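PDB 6AGQ: acetyl xylan esterase from Paenibacillus sp. R4, which probably removes acetyl groups from acetylated xylan and related sugars by ester hydrolysis, as a cold-active esterase of the alpha/beta-hydrolase clan. Local coordinates for residues K155-D160 against G188-A193; I179-G184 against A193-D198; L116-R121 against I162-F167; G140-G145 against F208-H213; L89-G94 against N103-W108. All coordinates share one frame; numbering follows the deposited sequence.

Interaction 1. Residues K155-D160 against G188-A193; sequences KQVYLD and GGLALA
Two helices that pack on the same side of the central sheet of an alpha/beta-hydrolase meet here: 153-170, carrying K155-D160, and 186-197, the helix that follows the probable nucleophile elbow, carrying G188-A193. Y158 and A193 make the heart of the contact. The methyl CB of A193 sits over one face of the tyrosine ring, 3.7 Å from its centroid and 17° off the ring normal, displaced somewhat toward the rim on the side of CD2 and CE2, a CH-pi contact. L190 reaches the same ring from an oblique direction, its CD2 lying 3.6 Å from Y158 CE1. The same methyl also touches the neighbouring residue, L190 CD2 lying 4.0 Å from V157 CG1, so a single leucine branch wedges between valine and tyrosine. The valine can take part because its CG1 is anti to the backbone N (chi1 -180°), which directs this branch at the leucine; the two side chains cross at about a right angle. The short segment axes, inclined at 70°, approach to 10.0 Å, with the Y158 ring and the L190 side chain between them. All four touching residues are buried, and the phenol oxygen Y158 OH is satisfied by the carbonyl O of F253. One turn further along, D160 of helix 153-170 forms a salt bridge with R121 of the loop after strand 114-118, whereas helix 186-197 lies against strand 86-92 through L190 and Y92.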
# COMPACT_ATOMS: atom_id res chain seq x y z
N LYS A 155 23.42 -20.79 -18.28
CA LYS A 155 24.49 -21.30 -19.12
C LYS A 155 24.09 -21.26 -20.61
O LYS A 155 24.74 -20.62 -21.38
CB LYS A 155 24.93 -22.69 -18.74
CG LYS A 155 26.16 -23.15 -19.52
CD LYS A 155 26.54 -24.60 -19.21
CE LYS A 155 26.13 -25.53 -20.31
NZ LYS A 155 26.35 -26.92 -19.86
N GLN A 156 23.03 -21.94 -20.98
CA GLN A 156 22.56 -21.91 -22.33
C GLN A 156 22.09 -20.50 -22.74
O GLN A 156 22.27 -20.13 -23.92
CB GLN A 156 21.45 -22.96 -22.58
CG GLN A 156 22.00 -24.37 -22.70
CD GLN A 156 22.75 -24.62 -24.01
OE1 GLN A 156 22.45 -24.01 -25.04
NE2 GLN A 156 23.75 -25.47 -23.96
N VAL A 157 21.61 -19.66 -21.81
CA VAL A 157 21.29 -18.25 -22.19
C VAL A 157 22.53 -17.50 -22.68
O VAL A 157 22.50 -16.81 -23.74
CB VAL A 157 20.56 -17.51 -21.04
CG1 VAL A 157 20.23 -16.09 -21.40
CG2 VAL A 157 19.27 -18.26 -20.68
N TYR A 158 23.65 -17.62 -21.94
CA TYR A 158 24.87 -16.90 -22.31
C TYR A 158 25.42 -17.40 -23.62
O TYR A 158 25.90 -16.62 -24.46
CB TYR A 158 25.96 -16.97 -21.24
CG TYR A 158 25.70 -16.14 -20.00
CD1 TYR A 158 24.44 -15.65 -19.68
CD2 TYR A 158 26.71 -15.88 -19.12
CE1 TYR A 158 24.22 -14.91 -18.54
CE2 TYR A 158 26.45 -15.18 -17.93
CZ TYR A 158 25.24 -14.69 -17.67
OH TYR A 158 24.98 -13.99 -16.53
N LEU A 159 25.34 -18.70 -23.83
CA LEU A 159 25.72 -19.25 -25.14
C LEU A 159 24.85 -18.74 -26.29
O LEU A 159 25.37 -18.50 -27.39
CB LEU A 159 25.68 -20.79 -25.08
CG LEU A 159 26.68 -21.40 -24.13
CD1 LEU A 159 26.50 -22.91 -24.07
CD2 LEU A 159 28.13 -21.08 -24.47
N ASP A 160 23.53 -18.68 -26.10
CA ASP A 160 22.62 -18.07 -27.14
C ASP A 160 23.06 -16.64 -27.49
O ASP A 160 23.00 -16.23 -28.67
CB ASP A 160 21.20 -17.98 -26.68
CG ASP A 160 20.56 -19.34 -26.35
OD1 ASP A 160 21.04 -20.39 -26.87
OD2 ASP A 160 19.58 -19.36 -25.52
N GLY A 188 21.45 -5.92 -19.57
CA GLY A 188 22.72 -5.31 -19.22
C GLY A 188 23.65 -6.34 -18.70
O GLY A 188 24.81 -6.36 -19.09
N GLY A 189 23.14 -7.24 -17.85
CA GLY A 189 23.89 -8.45 -17.47
C GLY A 189 24.31 -9.32 -18.63
O GLY A 189 25.48 -9.79 -18.68
N LEU A 190 23.38 -9.57 -19.57
CA LEU A 190 23.73 -10.31 -20.79
C LEU A 190 24.77 -9.62 -21.65
O LEU A 190 25.55 -10.33 -22.26
CB LEU A 190 22.51 -10.71 -21.73
CG LEU A 190 21.39 -11.47 -20.95
CD1 LEU A 190 20.21 -11.94 -21.78
CD2 LEU A 190 22.00 -12.66 -20.22
N ALA A 191 24.74 -8.29 -21.79
CA ALA A 191 25.79 -7.60 -22.55
C ALA A 191 27.15 -7.65 -21.81
O ALA A 191 28.19 -7.66 -22.48
CB ALA A 191 25.45 -6.14 -22.81
N LEU A 192 27.17 -7.62 -20.49
CA LEU A 192 28.48 -7.81 -19.78
C LEU A 192 28.99 -9.25 -20.03
O LEU A 192 30.20 -9.48 -20.20
CB LEU A 192 28.36 -7.55 -18.25
CG LEU A 192 28.09 -6.13 -17.76
CD1 LEU A 192 27.94 -6.11 -16.25
CD2 LEU A 192 29.18 -5.16 -18.16
N ALA A 193 28.07 -10.23 -20.09
CA ALA A 193 28.44 -11.63 -20.39
C ALA A 193 29.02 -11.74 -21.81
O ALA A 193 30.00 -12.43 -22.08
CB ALA A 193 27.23 -12.55 -20.26

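Interaction 2. Residues I179-G184 against A193-D198; sequences IAVYGG and AAAGLD
This is a purely apolar strand-to-helix contact in the buried layer between the central sheet and a covering helix, where I179-G184 is covered by A193-D198 on the helix that follows it in the chain. V181 carries the strand side alone, and its two methyls divide the work. V181 CG1 approaches the methyl CB of A194 at 4.2 Å. V181 CG2 turns to the next residue and lies 4.3 Å from A195 CB. The branch that meets A194 is anti to the carbonyl carbon (chi1 -72°); the other is thereby placed between the backbone N and the carbonyl carbon, and the fork of the valine straddles two consecutive alanines. These are van der Waals separations at the loose end of the range. With only methyls on the helix side, the backbones can draw close, the CA atoms of V181 and A194 lying 7.4 Å apart. Around this small core, A194 also touches Y92 of strand 86-92, and V181 packs on A204 of strand 203-207, so the valine belongs to a wider layer between sheet and helices. Strand 179-184, helix 186-197 and strand 203-207 form a beta-alpha-beta unit, and the GxSxG sequence (G183, S185, G187) spans the passage from this strand into this helix, consistent with the nucleophile elbow characteristic of alpha/beta-hydrolases.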
# COMPACT_ATOMS: atom_id res chain seq x y z
N ILE A 179 31.11 -3.94 -33.53
CA ILE A 179 29.96 -4.50 -32.83
C ILE A 179 29.78 -3.89 -31.42
O ILE A 179 30.74 -3.83 -30.65
CB ILE A 179 30.14 -6.00 -32.64
CG1 ILE A 179 30.28 -6.73 -33.99
CG2 ILE A 179 28.99 -6.62 -31.82
CD1 ILE A 179 30.78 -8.17 -33.79
N ALA A 180 28.56 -3.45 -31.10
CA ALA A 180 28.22 -3.02 -29.75
C ALA A 180 27.13 -3.92 -29.19
O ALA A 180 26.30 -4.44 -29.95
CB ALA A 180 27.77 -1.59 -29.73
N VAL A 181 27.18 -4.15 -27.88
CA VAL A 181 26.21 -4.99 -27.13
C VAL A 181 25.53 -4.10 -26.09
O VAL A 181 26.21 -3.28 -25.45
CB VAL A 181 26.83 -6.27 -26.52
CG1 VAL A 181 27.18 -7.30 -27.59
CG2 VAL A 181 28.08 -5.96 -25.74
N TYR A 182 24.18 -4.16 -26.01
CA TYR A 182 23.37 -3.19 -25.25
C TYR A 182 22.18 -3.91 -24.63
O TYR A 182 21.69 -4.87 -25.17
CB TYR A 182 22.92 -2.04 -26.14
CG TYR A 182 21.64 -1.39 -25.75
CD1 TYR A 182 21.54 -0.66 -24.56
CD2 TYR A 182 20.50 -1.51 -26.53
CE1 TYR A 182 20.33 -0.12 -24.11
CE2 TYR A 182 19.30 -0.94 -26.13
CZ TYR A 182 19.22 -0.25 -24.91
OH TYR A 182 18.05 0.30 -24.47
N GLY A 183 21.75 -3.44 -23.47
CA GLY A 183 20.57 -3.96 -22.80
C GLY A 183 20.37 -3.40 -21.44
O GLY A 183 21.35 -3.03 -20.74
N GLY A 184 19.11 -3.32 -21.05
CA GLY A 184 18.75 -2.93 -19.71
C GLY A 184 18.41 -4.10 -18.79
O GLY A 184 17.72 -5.05 -19.16
N ALA A 193 28.07 -10.23 -20.09
CA ALA A 193 28.44 -11.63 -20.39
C ALA A 193 29.02 -11.74 -21.81
O ALA A 193 30.00 -12.43 -22.08
CB ALA A 193 27.23 -12.55 -20.26
N ALA A 194 28.36 -11.12 -22.74
CA ALA A 194 28.76 -11.23 -24.14
C ALA A 194 30.12 -10.65 -24.34
O ALA A 194 30.97 -11.27 -24.95
CB ALA A 194 27.79 -10.54 -25.02
N ALA A 195 30.33 -9.47 -23.78
CA ALA A 195 31.62 -8.81 -23.86
C ALA A 195 32.69 -9.47 -22.99
O ALA A 195 33.87 -9.38 -23.28
CB ALA A 195 31.45 -7.37 -23.46
N GLY A 196 32.28 -10.11 -21.90
CA GLY A 196 33.22 -10.79 -21.04
C GLY A 196 33.73 -12.11 -21.57
O GLY A 196 34.89 -12.44 -21.37
N LEU A 197 32.85 -12.84 -22.24
CA LEU A 197 33.13 -14.17 -22.80
C LEU A 197 33.53 -14.18 -24.29
O LEU A 197 33.88 -15.24 -24.83
CB LEU A 197 31.88 -15.06 -22.61
CG LEU A 197 31.49 -15.33 -21.14
CD1 LEU A 197 30.34 -16.31 -21.02
CD2 LEU A 197 32.67 -15.85 -20.32
N ASP A 198 33.51 -13.03 -24.94
CA ASP A 198 33.84 -12.97 -26.36
C ASP A 198 34.66 -11.76 -26.64
O ASP A 198 34.32 -10.70 -26.15
CB ASP A 198 32.54 -12.90 -27.19
CG ASP A 198 32.73 -13.35 -28.64
OD1 ASP A 198 32.59 -14.57 -28.91
OD2 ASP A 198 33.02 -12.51 -29.54

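Interaction 3. Residues L116-R121 against I162-F167; sequences LAIDVR and IRALDF
L116, the first residue of L116-R121, reaches across to both A164 and F167 of helix 153-170, and in doing so joins a strand of the alpha/beta-hydrolase sheet to one of the helices that cover it. Strand and helix segments run roughly antiparallel, their directions 146° apart and their short axes 10.1 Å away from each other at closest approach. Y62 of the neighbouring strand 55-63 packs on I118 and A164, closing the layer beside them. The leucine holds CG anti to the backbone N (chi1 168°), which points the branched end at the helix. Both methyls meet the F167 ring, L116 CD2 at 4.0 Å from F167 CD2 and L116 CD1 at 4.2 Å from both F167 CD2 and F167 CE2, and the ring is approached obliquely. L116 CD2 in addition packs on A164, 3.8 Å from the alanine CB. Replacing L116 with an alanine would probably open a gap between the strand and the helix, leaving the F167 ring without the methyls that hold this side of it. Two residues on, I118 returns to the helix. Its CG1 stands between the backbone N and the carbonyl carbon (chi1 62°), and from there the longer branch extends to the same alanine. A164 is thus shared by two strand residues: its methyl takes L116 CD2 and also the last carbon of the isoleucine, I118 CD1 lying 4.0 Å from A164 CB.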
# COMPACT_ATOMS: atom_id res chain seq x y z
N LEU A 116 20.31 -6.12 -34.11
CA LEU A 116 19.63 -7.41 -33.84
C LEU A 116 19.10 -7.38 -32.42
O LEU A 116 19.85 -7.08 -31.47
CB LEU A 116 20.62 -8.59 -34.01
CG LEU A 116 20.19 -9.98 -33.50
CD1 LEU A 116 19.18 -10.65 -34.42
CD2 LEU A 116 21.46 -10.81 -33.39
N ALA A 117 17.83 -7.73 -32.26
CA ALA A 117 17.27 -8.04 -30.98
C ALA A 117 16.82 -9.49 -30.90
O ALA A 117 16.12 -9.94 -31.77
CB ALA A 117 16.08 -7.13 -30.72
N ILE A 118 17.09 -10.17 -29.81
CA ILE A 118 16.74 -11.58 -29.63
C ILE A 118 15.89 -11.86 -28.38
O ILE A 118 15.95 -11.14 -27.42
CB ILE A 118 18.03 -12.46 -29.52
CG1 ILE A 118 18.87 -12.08 -28.31
CG2 ILE A 118 18.89 -12.34 -30.80
CD1 ILE A 118 20.02 -13.03 -28.08
N ASP A 119 15.05 -12.89 -28.45
CA ASP A 119 14.43 -13.51 -27.28
C ASP A 119 15.46 -14.26 -26.38
O ASP A 119 16.33 -14.91 -26.87
CB ASP A 119 13.48 -14.57 -27.72
CG ASP A 119 12.15 -14.04 -28.37
OD1 ASP A 119 11.75 -12.84 -28.21
OD2 ASP A 119 11.50 -14.91 -29.00
N VAL A 120 15.23 -14.22 -25.07
CA VAL A 120 15.93 -15.00 -24.06
C VAL A 120 15.01 -16.20 -23.86
O VAL A 120 13.81 -16.04 -23.70
CB VAL A 120 16.08 -14.24 -22.72
CG1 VAL A 120 16.71 -15.13 -21.64
CG2 VAL A 120 16.88 -12.97 -22.89
N ARG A 121 15.60 -17.38 -23.94
CA ARG A 121 14.90 -18.62 -24.01
C ARG A 121 13.84 -18.91 -22.91
O ARG A 121 14.07 -18.75 -21.72
CB ARG A 121 15.92 -19.74 -24.11
CG ARG A 121 16.86 -19.78 -22.92
CD ARG A 121 17.46 -21.13 -22.79
NE ARG A 121 18.22 -21.43 -24.00
CZ ARG A 121 18.48 -22.65 -24.44
NH1 ARG A 121 19.22 -22.79 -25.53
NH2 ARG A 121 18.01 -23.72 -23.76
N ILE A 162 26.12 -15.35 -27.20
CA ILE A 162 27.37 -15.38 -27.98
C ILE A 162 27.06 -15.80 -29.43
O ILE A 162 27.64 -15.30 -30.44
CB ILE A 162 28.40 -16.35 -27.32
CG1 ILE A 162 29.04 -15.66 -26.09
CG2 ILE A 162 29.48 -16.85 -28.32
CD1 ILE A 162 29.72 -16.67 -25.16
N ARG A 163 26.12 -16.73 -29.54
CA ARG A 163 25.67 -17.12 -30.86
C ARG A 163 24.93 -16.00 -31.62
O ARG A 163 24.98 -16.01 -32.86
CB ARG A 163 24.85 -18.41 -30.75
CG ARG A 163 25.75 -19.57 -30.37
CD ARG A 163 24.96 -20.75 -29.85
NE ARG A 163 24.35 -21.50 -30.95
CZ ARG A 163 24.97 -22.37 -31.74
NH1 ARG A 163 26.28 -22.67 -31.60
NH2 ARG A 163 24.24 -22.97 -32.69
N ALA A 164 24.32 -15.03 -30.94
CA ALA A 164 23.88 -13.79 -31.60
C ALA A 164 25.05 -13.00 -32.24
O ALA A 164 24.90 -12.39 -33.27
CB ALA A 164 23.12 -12.91 -30.63
N LEU A 165 26.22 -13.04 -31.64
CA LEU A 165 27.40 -12.41 -32.28
C LEU A 165 27.84 -13.23 -33.49
O LEU A 165 28.23 -12.64 -34.48
CB LEU A 165 28.57 -12.28 -31.33
CG LEU A 165 28.25 -11.68 -29.96
CD1 LEU A 165 29.45 -11.86 -29.01
CD2 LEU A 165 27.81 -10.23 -30.09
N ASP A 166 27.76 -14.57 -33.43
CA ASP A 166 27.98 -15.47 -34.61
C ASP A 166 26.97 -15.12 -35.72
O ASP A 166 27.32 -15.13 -36.88
CB ASP A 166 27.77 -17.02 -34.33
CG ASP A 166 28.74 -17.63 -33.26
OD1 ASP A 166 29.75 -17.00 -32.90
OD2 ASP A 166 28.49 -18.78 -32.78
N PHE A 167 25.72 -14.89 -35.36
CA PHE A 167 24.73 -14.50 -36.39
C PHE A 167 25.09 -13.17 -37.05
O PHE A 167 25.15 -13.11 -38.30
CB PHE A 167 23.30 -14.41 -35.87
CG PHE A 167 22.32 -13.90 -36.91
CD1 PHE A 167 21.81 -14.76 -37.88
CD2 PHE A 167 21.94 -12.53 -36.95
CE1 PHE A 167 20.93 -14.27 -38.85
CE2 PHE A 167 21.05 -12.04 -37.90
CZ PHE A 167 20.53 -12.91 -38.85

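Interaction 4. Residues G140-G145 against F208-H213; sequences GWMTLG and FPFLCH
M142 and F210 approach from opposite directions, out of two loops, G140-G145 and F208-H213, in a Met-aromatic contact. The sulfur SD lies in the plane of the phenylalanine ring at its edge, 4.7 Å from the centroid and 83° off the ring normal, with F210 CE2 its nearest ring atom at 3.6 Å. The terminal methyl continues past the sulfur to reach F210 CZ, CE to CZ being 3.5 Å, and comes obliquely to the ring. It then extends to a second partner: the same CE is 4.1 Å from L211 CD2, which makes the methyl the point where three side chains join. Bends at chi2 (-57°) and chi3 (-73°) fold the methionine so that the sulfur meets the ring edge and the methyl comes on beside it. One shell out, M142 sits in a type I beta turn from W141 to L144, whose closing L144 N to W141 O bond is weak; its backbone is further held by E228 at N and by Y152 at O. The F210 ring also meets that of Y226, and its side chain touches S185, a residue of the probable nucleophile elbow, so the contact borders the likely catalytic region. The first loop leads on to helix 153-170, whose Y154 touches both M142 and L211; the second comes from strand 203-207, leads into helix 214-219, and leans on helix 186-197 through L211 and L190.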
# COMPACT_ATOMS: atom_id res chain seq x y z
N GLY A 140 9.43 -18.41 -12.51
CA GLY A 140 10.57 -17.71 -13.15
C GLY A 140 11.67 -18.65 -13.60
O GLY A 140 11.46 -19.84 -13.76
N TRP A 141 12.87 -18.14 -13.77
CA TRP A 141 13.98 -18.88 -14.38
C TRP A 141 15.26 -18.85 -13.56
O TRP A 141 16.11 -19.69 -13.79
CB TRP A 141 14.23 -18.35 -15.83
CG TRP A 141 12.99 -18.41 -16.65
CD1 TRP A 141 12.49 -19.51 -17.24
CD2 TRP A 141 12.03 -17.37 -16.86
NE1 TRP A 141 11.32 -19.21 -17.87
CE2 TRP A 141 11.00 -17.91 -17.62
CE3 TRP A 141 11.96 -16.04 -16.49
CZ2 TRP A 141 9.91 -17.16 -18.03
CZ3 TRP A 141 10.88 -15.31 -16.87
CH2 TRP A 141 9.86 -15.86 -17.64
N MET A 142 15.38 -17.96 -12.57
CA MET A 142 16.64 -17.77 -11.78
C MET A 142 17.11 -19.00 -10.98
O MET A 142 18.30 -19.06 -10.59
CB MET A 142 16.46 -16.70 -10.68
CG MET A 142 16.13 -15.29 -11.10
SD MET A 142 17.36 -14.63 -12.24
CE MET A 142 18.68 -14.39 -11.04
N THR A 143 16.19 -19.91 -10.65
CA THR A 143 16.52 -21.07 -9.76
C THR A 143 16.59 -22.42 -10.50
O THR A 143 16.87 -23.45 -9.91
CB THR A 143 15.53 -21.15 -8.61
OG1 THR A 143 14.24 -21.48 -9.14
CG2 THR A 143 15.40 -19.83 -7.92
N LEU A 144 16.37 -22.41 -11.81
CA LEU A 144 16.44 -23.66 -12.59
C LEU A 144 17.88 -24.12 -12.72
O LEU A 144 18.73 -23.37 -13.22
CB LEU A 144 15.82 -23.49 -13.93
CG LEU A 144 14.34 -23.17 -13.88
CD1 LEU A 144 13.93 -22.77 -15.26
CD2 LEU A 144 13.54 -24.38 -13.39
N GLY A 145 18.14 -25.31 -12.17
CA GLY A 145 19.49 -25.91 -12.19
C GLY A 145 20.49 -25.20 -11.29
O GLY A 145 21.71 -25.28 -11.52
N PHE A 208 21.68 -0.33 -15.94
CA PHE A 208 21.36 -0.98 -14.64
C PHE A 208 21.40 -2.50 -14.61
O PHE A 208 20.36 -3.15 -14.40
CB PHE A 208 20.15 -0.37 -13.90
CG PHE A 208 18.92 -0.13 -14.72
CD1 PHE A 208 18.17 -1.18 -15.27
CD2 PHE A 208 18.39 1.16 -14.81
CE1 PHE A 208 16.98 -0.94 -15.95
CE2 PHE A 208 17.20 1.42 -15.48
CZ PHE A 208 16.49 0.36 -16.05
N PRO A 209 22.63 -3.07 -14.77
CA PRO A 209 22.74 -4.48 -15.05
C PRO A 209 22.35 -5.35 -13.84
O PRO A 209 22.78 -5.09 -12.71
CB PRO A 209 24.19 -4.66 -15.45
CG PRO A 209 24.92 -3.50 -14.87
CD PRO A 209 23.93 -2.39 -14.86
N PHE A 210 21.49 -6.32 -14.14
CA PHE A 210 21.07 -7.43 -13.29
C PHE A 210 22.12 -8.52 -13.42
O PHE A 210 23.08 -8.38 -14.23
CB PHE A 210 19.68 -7.87 -13.78
CG PHE A 210 19.07 -8.98 -13.02
CD1 PHE A 210 18.73 -8.83 -11.69
CD2 PHE A 210 18.75 -10.17 -13.66
CE1 PHE A 210 18.13 -9.87 -10.98
CE2 PHE A 210 18.19 -11.21 -12.96
CZ PHE A 210 17.89 -11.07 -11.61
N LEU A 211 22.04 -9.55 -12.56
CA LEU A 211 23.04 -10.64 -12.56
C LEU A 211 24.44 -10.22 -12.11
O LEU A 211 25.44 -10.79 -12.56
CB LEU A 211 23.16 -11.36 -13.93
CG LEU A 211 21.82 -11.62 -14.66
CD1 LEU A 211 21.95 -11.93 -16.15
CD2 LEU A 211 21.07 -12.71 -13.92
N CYS A 212 24.52 -9.26 -11.19
CA CYS A 212 25.81 -8.78 -10.67
C CYS A 212 25.79 -8.90 -9.16
O CYS A 212 24.79 -8.64 -8.51
CB CYS A 212 26.13 -7.31 -11.04
SG CYS A 212 26.26 -6.95 -12.84
N HIS A 213 26.96 -9.26 -8.63
CA HIS A 213 27.23 -9.38 -7.24
C HIS A 213 26.11 -10.09 -6.48
O HIS A 213 25.52 -9.49 -5.57
CB HIS A 213 27.56 -7.96 -6.72
CG HIS A 213 28.34 -7.95 -5.45
ND1 HIS A 213 28.90 -9.09 -4.91
CD2 HIS A 213 28.68 -6.93 -4.62
CE1 HIS A 213 29.52 -8.78 -3.78
NE2 HIS A 213 29.39 -7.48 -3.58

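Interaction 5. Residues L89-G94 against N103-W108; sequences LVKYHG and NELLQW
K91 NZ is gripped by one carboxylate and two waters. E104 OE1 forms a salt bridge with it at 3.2 Å that counts only as a weak hydrogen bond. Water 1 spans the same two atoms, accepting from K91 NZ at 2.7 Å and lying equally near E104 OE1, while water 2 accepts from K91 NZ at 3.1 Å and donates to the backbone E104 O. The lysine is extended throughout, with CG anti to the backbone N (chi1 175°), and crosses the glutamate at about a right angle; its CD passes L105 CD2 at 4.2 Å. Strand 86-92, helix 106-110 and strand 114-118 make up a beta-alpha-beta unit of the alpha/beta-hydrolase sheet, and L89 anchors its helix. The methyl CD1 of L89 stands over the centre of the six-membered ring of W108, 3.6 Å from its centroid and 6° off the normal, a CH-pi contact, and L89 CD2 approaches the pyrrole nitrogen NE1 of W108 at 4.0 Å. A serine in place of W108 is likely to leave the L89 methyl without the aromatic face beneath it and the helix less firmly seated on the strand. The I317 side chain of helix 309-320 touches both L89 and W108.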
# COMPACT_ATOMS: atom_id res chain seq x y z
N LEU A 89 24.65 -3.30 -33.73
CA LEU A 89 24.26 -3.28 -32.35
C LEU A 89 23.41 -4.53 -32.01
O LEU A 89 22.42 -4.89 -32.71
CB LEU A 89 23.51 -1.99 -32.07
CG LEU A 89 23.29 -1.69 -30.60
CD1 LEU A 89 23.41 -0.20 -30.38
CD2 LEU A 89 21.95 -2.24 -30.11
N VAL A 90 23.80 -5.21 -30.96
CA VAL A 90 23.00 -6.36 -30.47
C VAL A 90 22.37 -5.97 -29.17
O VAL A 90 23.06 -5.59 -28.16
CB VAL A 90 23.90 -7.64 -30.35
CG1 VAL A 90 23.13 -8.80 -29.76
CG2 VAL A 90 24.43 -8.05 -31.73
N LYS A 91 21.05 -6.03 -29.17
CA LYS A 91 20.24 -5.71 -28.02
C LYS A 91 19.71 -7.00 -27.28
O LYS A 91 19.14 -7.89 -27.89
CB LYS A 91 19.04 -4.88 -28.47
CG LYS A 91 18.05 -4.56 -27.41
CD LYS A 91 17.06 -3.48 -27.81
CE LYS A 91 16.11 -3.19 -26.65
NZ LYS A 91 14.98 -2.33 -27.12
N TYR A 92 19.82 -7.01 -25.97
CA TYR A 92 19.32 -8.13 -25.13
C TYR A 92 18.29 -7.56 -24.19
O TYR A 92 18.38 -6.41 -23.78
CB TYR A 92 20.46 -8.70 -24.34
CG TYR A 92 21.64 -9.25 -25.13
CD1 TYR A 92 21.49 -10.24 -26.04
CD2 TYR A 92 22.93 -8.79 -24.91
CE1 TYR A 92 22.56 -10.76 -26.74
CE2 TYR A 92 24.00 -9.32 -25.58
CZ TYR A 92 23.80 -10.31 -26.52
OH TYR A 92 24.87 -10.82 -27.23
N HIS A 93 17.29 -8.32 -23.80
CA HIS A 93 16.11 -7.74 -23.22
C HIS A 93 16.02 -8.09 -21.74
O HIS A 93 16.72 -8.95 -21.25
CB HIS A 93 14.84 -8.15 -23.98
CG HIS A 93 14.51 -9.60 -23.82
ND1 HIS A 93 14.01 -10.13 -22.63
CD2 HIS A 93 14.53 -10.61 -24.72
CE1 HIS A 93 13.78 -11.42 -22.81
NE2 HIS A 93 14.10 -11.74 -24.06
N GLY A 94 15.12 -7.39 -21.08
CA GLY A 94 14.87 -7.51 -19.65
C GLY A 94 14.13 -8.74 -19.20
O GLY A 94 13.61 -9.52 -19.98
N ASN A 103 10.23 -1.46 -34.78
CA ASN A 103 10.36 0.03 -34.72
C ASN A 103 11.30 0.53 -33.59
O ASN A 103 11.85 1.62 -33.70
CB ASN A 103 8.98 0.72 -34.54
CG ASN A 103 8.31 0.33 -33.23
OD1 ASN A 103 7.84 -0.77 -33.10
ND2 ASN A 103 8.36 1.20 -32.25
N GLU A 104 11.50 -0.27 -32.55
CA GLU A 104 12.45 0.04 -31.50
C GLU A 104 13.91 -0.08 -31.89
O GLU A 104 14.78 0.28 -31.12
CB GLU A 104 12.26 -0.92 -30.32
CG GLU A 104 10.88 -0.92 -29.66
CD GLU A 104 10.82 -1.99 -28.57
OE1 GLU A 104 11.90 -2.26 -27.97
OE2 GLU A 104 9.73 -2.57 -28.32
N LEU A 105 14.20 -0.65 -33.05
CA LEU A 105 15.56 -0.68 -33.57
C LEU A 105 15.81 0.39 -34.65
O LEU A 105 16.93 0.54 -35.12
CB LEU A 105 15.82 -2.07 -34.14
CG LEU A 105 15.58 -3.24 -33.18
CD1 LEU A 105 15.81 -4.60 -33.85
CD2 LEU A 105 16.49 -3.09 -31.96
N LEU A 106 14.78 1.14 -35.03
CA LEU A 106 14.90 2.23 -36.02
C LEU A 106 16.02 3.28 -35.80
O LEU A 106 16.71 3.68 -36.72
CB LEU A 106 13.55 2.97 -36.14
CG LEU A 106 13.57 4.31 -36.87
CD1 LEU A 106 14.02 4.17 -38.34
CD2 LEU A 106 12.17 4.91 -36.76
N GLN A 107 16.06 3.83 -34.63
CA GLN A 107 17.10 4.73 -34.19
C GLN A 107 18.48 4.29 -34.63
O GLN A 107 19.23 5.09 -35.19
CB GLN A 107 17.15 4.86 -32.68
CG GLN A 107 16.07 4.12 -31.89
CD GLN A 107 16.34 4.13 -30.41
OE1 GLN A 107 17.07 5.00 -29.92
NE2 GLN A 107 15.78 3.17 -29.70
N TRP A 108 18.81 3.01 -34.43
CA TRP A 108 20.12 2.48 -34.84
C TRP A 108 20.25 2.46 -36.33
O TRP A 108 21.26 2.93 -36.82
CB TRP A 108 20.33 1.12 -34.26
CG TRP A 108 20.07 1.11 -32.79
CD1 TRP A 108 19.19 0.33 -32.15
CD2 TRP A 108 20.68 1.95 -31.78
NE1 TRP A 108 19.18 0.61 -30.83
CE2 TRP A 108 20.12 1.57 -30.56
CE3 TRP A 108 21.68 2.95 -31.81
CZ2 TRP A 108 20.47 2.18 -29.34
CZ3 TRP A 108 22.07 3.54 -30.60
CH2 TRP A 108 21.45 3.16 -29.38
O HOH W 1 13.69 -4.24 -28.57
O HOH W 2 16.52 -0.13 -28.58

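From the N terminus, interaction 5 closes the first loop, a short one, joining strand 86-92 to the start of helix 106-110. Interaction 3 then ties strand 114-118, which pairs with 86-92, to helix 153-170. Interaction 4 bridges a much longer stretch, from the loop before that helix to the loop after strand 203-207, and encloses interactions 1 and 2 along the chain while crossing interaction 3. Interaction 1, between helices 153-170 and 186-197, crosses both interaction 3 and interaction 2, sharing A193 with the latter. Interaction 2 seats helix 186-197 on strand 179-184, and the hydrogen bonds of this strand to 86-92 bring the path back to interaction 5.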